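Local coordinates for protein putative exodeoxyribonuclease (Neisseria meningitidis, PDB 4B5I) that probably cleaves DNA at apurinic or apyrimidinic sites and trims 3' ends, as a metal-dependent nuclease of the AP/ExoA repair family, at residues Val32-Leu37 / Gly68-Ser73. Numbering follows the deposited sequence.
With MN (manganese (II) ion), chain E; nucleotides of chain B.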
ATOM      1  N   VAL A  32      -0.029   1.205  10.935  1.00 42.07           N
ATOM      2  CA  VAL A  32       1.037   1.168   9.943  1.00 40.26           C
ATOM      3  C   VAL A  32       0.902  -0.050   9.037  1.00 38.11           C
ATOM      4  O   VAL A  32       0.990  -1.186   9.496  1.00 33.81           O
ATOM      5  CB  VAL A  32       2.425   1.147  10.609  1.00 45.86           C
ATOM      6  CG1 VAL A  32       3.521   1.092   9.553  1.00 47.31           C
ATOM      7  CG2 VAL A  32       2.601   2.359  11.514  1.00 36.52           C
ATOM      8  N   CYS A  33       0.687   0.192   7.748  1.00 39.30           N
ATOM      9  CA  CYS A  33       0.550  -0.883   6.775  1.00 31.83           C
ATOM     10  C   CYS A  33       1.812  -1.011   5.933  1.00 40.17           C
ATOM     11  O   CYS A  33       2.153  -0.103   5.177  1.00 44.57           O
ATOM     12  CB  CYS A  33      -0.653  -0.628   5.868  1.00 37.27           C
ATOM     13  SG  CYS A  33      -2.237  -0.579   6.729  1.00 46.25           S
ATOM     14  N   VAL A  34       2.503  -2.140   6.065  1.00 42.92           N
ATOM     15  CA  VAL A  34       3.737  -2.358   5.318  1.00 33.50           C
ATOM     16  C   VAL A  34       3.564  -3.415   4.232  1.00 33.63           C
ATOM     17  O   VAL A  34       2.812  -4.377   4.398  1.00 34.46           O
ATOM     18  CB  VAL A  34       4.907  -2.769   6.239  1.00 37.73           C
ATOM     19  CG1 VAL A  34       5.088  -1.753   7.357  1.00 35.38           C
ATOM     20  CG2 VAL A  34       4.679  -4.162   6.807  1.00 37.77           C
ATOM     21  N   GLN A  35       4.262  -3.224   3.117  1.00 35.71           N
ATOM     22  CA  GLN A  35       4.279  -4.208   2.042  1.00 40.27           C
ATOM     23  C   GLN A  35       5.710  -4.647   1.747  1.00 40.57           C
ATOM     24  O   GLN A  35       6.662  -3.930   2.054  1.00 34.28           O
ATOM     25  CB  GLN A  35       3.616  -3.656   0.779  1.00 35.75           C
ATOM     26  CG  GLN A  35       2.163  -3.251   0.969  1.00 42.42           C
ATOM     27  CD  GLN A  35       2.014  -1.948   1.735  1.00 35.82           C
ATOM     28  OE1 GLN A  35       1.106  -1.792   2.552  1.00 35.24           O
ATOM     29  NE2 GLN A  35       2.906  -1.002   1.468  1.00 26.31           N
ATOM     30  N   GLU A  36       5.850  -5.828   1.152  1.00 44.64           N
ATOM     31  CA  GLU A  36       7.157  -6.420   0.880  1.00 46.25           C
ATOM     32  C   GLU A  36       7.958  -6.657   2.156  1.00 48.80           C
ATOM     33  O   GLU A  36       9.008  -6.052   2.365  1.00 42.16           O
ATOM     34  CB  GLU A  36       7.964  -5.567  -0.103  1.00 51.34           C
ATOM     35  CG  GLU A  36       7.438  -5.597  -1.526  1.00 62.90           C
ATOM     36  CD  GLU A  36       8.397  -4.965  -2.511  1.00 68.85           C
ATOM     37  OE1 GLU A  36       9.552  -4.690  -2.124  1.00 76.55           O
ATOM     38  OE2 GLU A  36       7.999  -4.745  -3.674  1.00 69.13           O
ATOM     39  N   LEU A  37       7.451  -7.542   3.009  1.00 54.40           N
ATOM     40  CA  LEU A  37       8.181  -7.951   4.197  1.00 51.09           C
ATOM     41  C   LEU A  37       9.492  -8.601   3.791  1.00 44.93           C
ATOM     42  O   LEU A  37      10.505  -8.453   4.472  1.00 38.10           O
ATOM     43  CB  LEU A  37       7.359  -8.942   5.018  1.00 47.52           C
ATOM     44  CG  LEU A  37       6.131  -8.394   5.740  1.00 38.79           C
ATOM     45  CD1 LEU A  37       5.375  -9.520   6.434  1.00 24.15           C
ATOM     46  CD2 LEU A  37       6.546  -7.322   6.734  1.00 28.82           C
ATOM     47  N   GLY A  68       4.961 -10.195   1.046  1.00 47.20           N
ATOM     48  CA  GLY A  68       4.532 -10.152   2.431  1.00 47.28           C
ATOM     49  C   GLY A  68       3.991  -8.797   2.845  1.00 55.80           C
ATOM     50  O   GLY A  68       4.639  -7.771   2.647  1.00 56.56           O
ATOM     51  N   VAL A  69       2.794  -8.794   3.419  1.00 54.94           N
ATOM     52  CA  VAL A  69       2.202  -7.571   3.943  1.00 44.59           C
ATOM     53  C   VAL A  69       1.942  -7.717   5.437  1.00 38.30           C
ATOM     54  O   VAL A  69       1.945  -8.826   5.967  1.00 41.17           O
ATOM     55  CB  VAL A  69       0.886  -7.220   3.225  1.00 37.44           C
ATOM     56  CG1 VAL A  69       1.159  -6.826   1.784  1.00 16.33           C
ATOM     57  CG2 VAL A  69      -0.084  -8.387   3.291  1.00 39.84           C
ATOM     58  N   ALA A  70       1.721  -6.595   6.113  1.00 35.70           N
ATOM     59  CA  ALA A  70       1.470  -6.611   7.549  1.00 28.84           C
ATOM     60  C   ALA A  70       0.766  -5.344   8.017  1.00 32.49           C
ATOM     61  O   ALA A  70       0.854  -4.295   7.376  1.00 29.79           O
ATOM     62  CB  ALA A  70       2.773  -6.810   8.319  1.00 18.66           C
ATOM     63  N   VAL A  71       0.071  -5.457   9.144  1.00 45.73           N
ATOM     64  CA  VAL A  71      -0.653  -4.338   9.729  1.00 40.42           C
ATOM     65  C   VAL A  71      -0.366  -4.231  11.223  1.00 41.49           C
ATOM     66  O   VAL A  71      -0.558  -5.190  11.974  1.00 45.67           O
ATOM     67  CB  VAL A  71      -2.175  -4.481   9.522  1.00 45.15           C
ATOM     68  CG1 VAL A  71      -2.916  -3.341  10.206  1.00 44.01           C
ATOM     69  CG2 VAL A  71      -2.511  -4.529   8.041  1.00 28.33           C
ATOM     70  N   TYR A  72       0.103  -3.059  11.643  1.00 42.17           N
ATOM     71  CA  TYR A  72       0.303  -2.763  13.055  1.00 37.35           C
ATOM     72  C   TYR A  72      -0.740  -1.747  13.498  1.00 44.13           C
ATOM     73  O   TYR A  72      -1.183  -0.917  12.705  1.00 50.20           O
ATOM     74  CB  TYR A  72       1.701  -2.195  13.300  1.00 44.00           C
ATOM     75  CG  TYR A  72       2.816  -2.957  12.626  1.00 43.71           C
ATOM     76  CD1 TYR A  72       3.092  -4.276  12.968  1.00 46.59           C
ATOM     77  CD2 TYR A  72       3.608  -2.354  11.659  1.00 36.27           C
ATOM     78  CE1 TYR A  72       4.115  -4.974  12.357  1.00 42.33           C
ATOM     79  CE2 TYR A  72       4.635  -3.044  11.043  1.00 40.04           C
ATOM     80  CZ  TYR A  72       4.883  -4.353  11.396  1.00 41.26           C
ATOM     81  OH  TYR A  72       5.905  -5.045  10.784  1.00 42.20           O
ATOM     82  N   SER A  73      -1.126  -1.809  14.767  1.00 49.19           N
ATOM     83  CA  SER A  73      -2.147  -0.918  15.298  1.00 49.81           C
ATOM     84  C   SER A  73      -2.102  -0.888  16.820  1.00 51.80           C
ATOM     85  O   SER A  73      -2.200  -1.926  17.470  1.00 54.46           O
ATOM     86  CB  SER A  73      -3.532  -1.368  14.830  1.00 46.63           C
ATOM     87  OG  SER A  73      -3.840  -2.655  15.338  1.00 46.12           O
TER
HETATM   88 MN    MN E1257       9.946  -3.283  -4.311  1.00 66.62          MN
ATOM     89  P    DC B   5       8.327 -10.049  -8.568  1.00103.05           P
ATOM     90  OP1  DC B   5       7.006 -10.502  -8.081  1.00105.88           O
ATOM     91  OP2  DC B   5       8.664 -10.177 -10.003  1.00107.80           O
ATOM     92  O5'  DC B   5       8.527  -8.521  -8.146  1.00114.02           O
ATOM     93  C5'  DC B   5       8.634  -8.202  -6.764  1.00110.05           C
ATOM     94  C4'  DC B   5       9.565  -7.022  -6.551  1.00104.17           C
ATOM     95  O4'  DC B   5      10.874  -7.322  -7.102  1.00105.52           O
ATOM     96  C3'  DC B   5       9.109  -5.721  -7.206  1.00 93.95           C
ATOM     97  O3'  DC B   5       8.985  -4.721  -6.211  1.00 81.77           O
ATOM     98  C2'  DC B   5      10.213  -5.382  -8.207  1.00 99.78           C
ATOM     99  C1'  DC B   5      11.410  -6.128  -7.628  1.00102.10           C
ATOM    100  N1   DC B   5      12.453  -6.465  -8.637  1.00 99.83           N
ATOM    101  C2   DC B   5      13.655  -5.748  -8.647  1.00 98.65           C
ATOM    102  O2   DC B   5      13.827  -4.847  -7.816  1.00 95.92           O
ATOM    103  N3   DC B   5      14.599  -6.062  -9.570  1.00 94.31           N
ATOM    104  C4   DC B   5      14.376  -7.040 -10.448  1.00 89.19           C
ATOM    105  N4   DC B   5      15.336  -7.310 -11.336  1.00 78.26           N
ATOM    106  C5   DC B   5      13.157  -7.782 -10.455  1.00 89.34           C
ATOM    107  C6   DC B   5      12.233  -7.464  -9.540  1.00 95.98           C
TER
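Val32-Gln35 and Val69-Ser73 run antiparallel at 167°, their axes 4.8 Å apart, with Val32-Tyr72 and Val34-Ala70 as hydrogen-bonded pairs. Each pair makes two backbone bonds; Val34 N to Ala70 O is 3.0 Å. Past the strand end the chain turns at Glu36, and Leu37 N donates to Gly68 O at 2.8 Å. On one face Val32, Val34, Ala70 and Tyr72 form an apolar row, and Leu37 from the loop packs against Ala70 at its end. The Tyr72 ring meets Val32 CB at its edge, in plane, with Tyr72 CD2 3.8 Å from that atom. Farther out, Tyr72 CE2 lies 3.9 Å from Val34 CG1. The hydroxyl of Tyr72 bonds to Met48 O. Val34 CG2 sits between its backbone N and carbonyl carbon (CG1 at chi1 -54°), and touches Ala70 CB at 3.6 Å. Leu37 brings CD2 to the same methyl, while its CD1 rests by Val69 O.

The two strands are neighbours in one of the two sheets of the DNase I-like fold. Strand 55-59 flanks 69-73, and strand 2-8 flanks 31-35. Cys33 and Val71 point to the other face, toward the second sheet: Cys33 touches Val105, and Val71 touches Val96 and Cys98. Glu36 turns away from Gly68-Ser73, its chain extended beyond CG. Both carboxylate oxygens of Glu36 bind manganese, with Glu36 OE2 2.5 Å from the metal, which also takes O3' of DC5 of chain B.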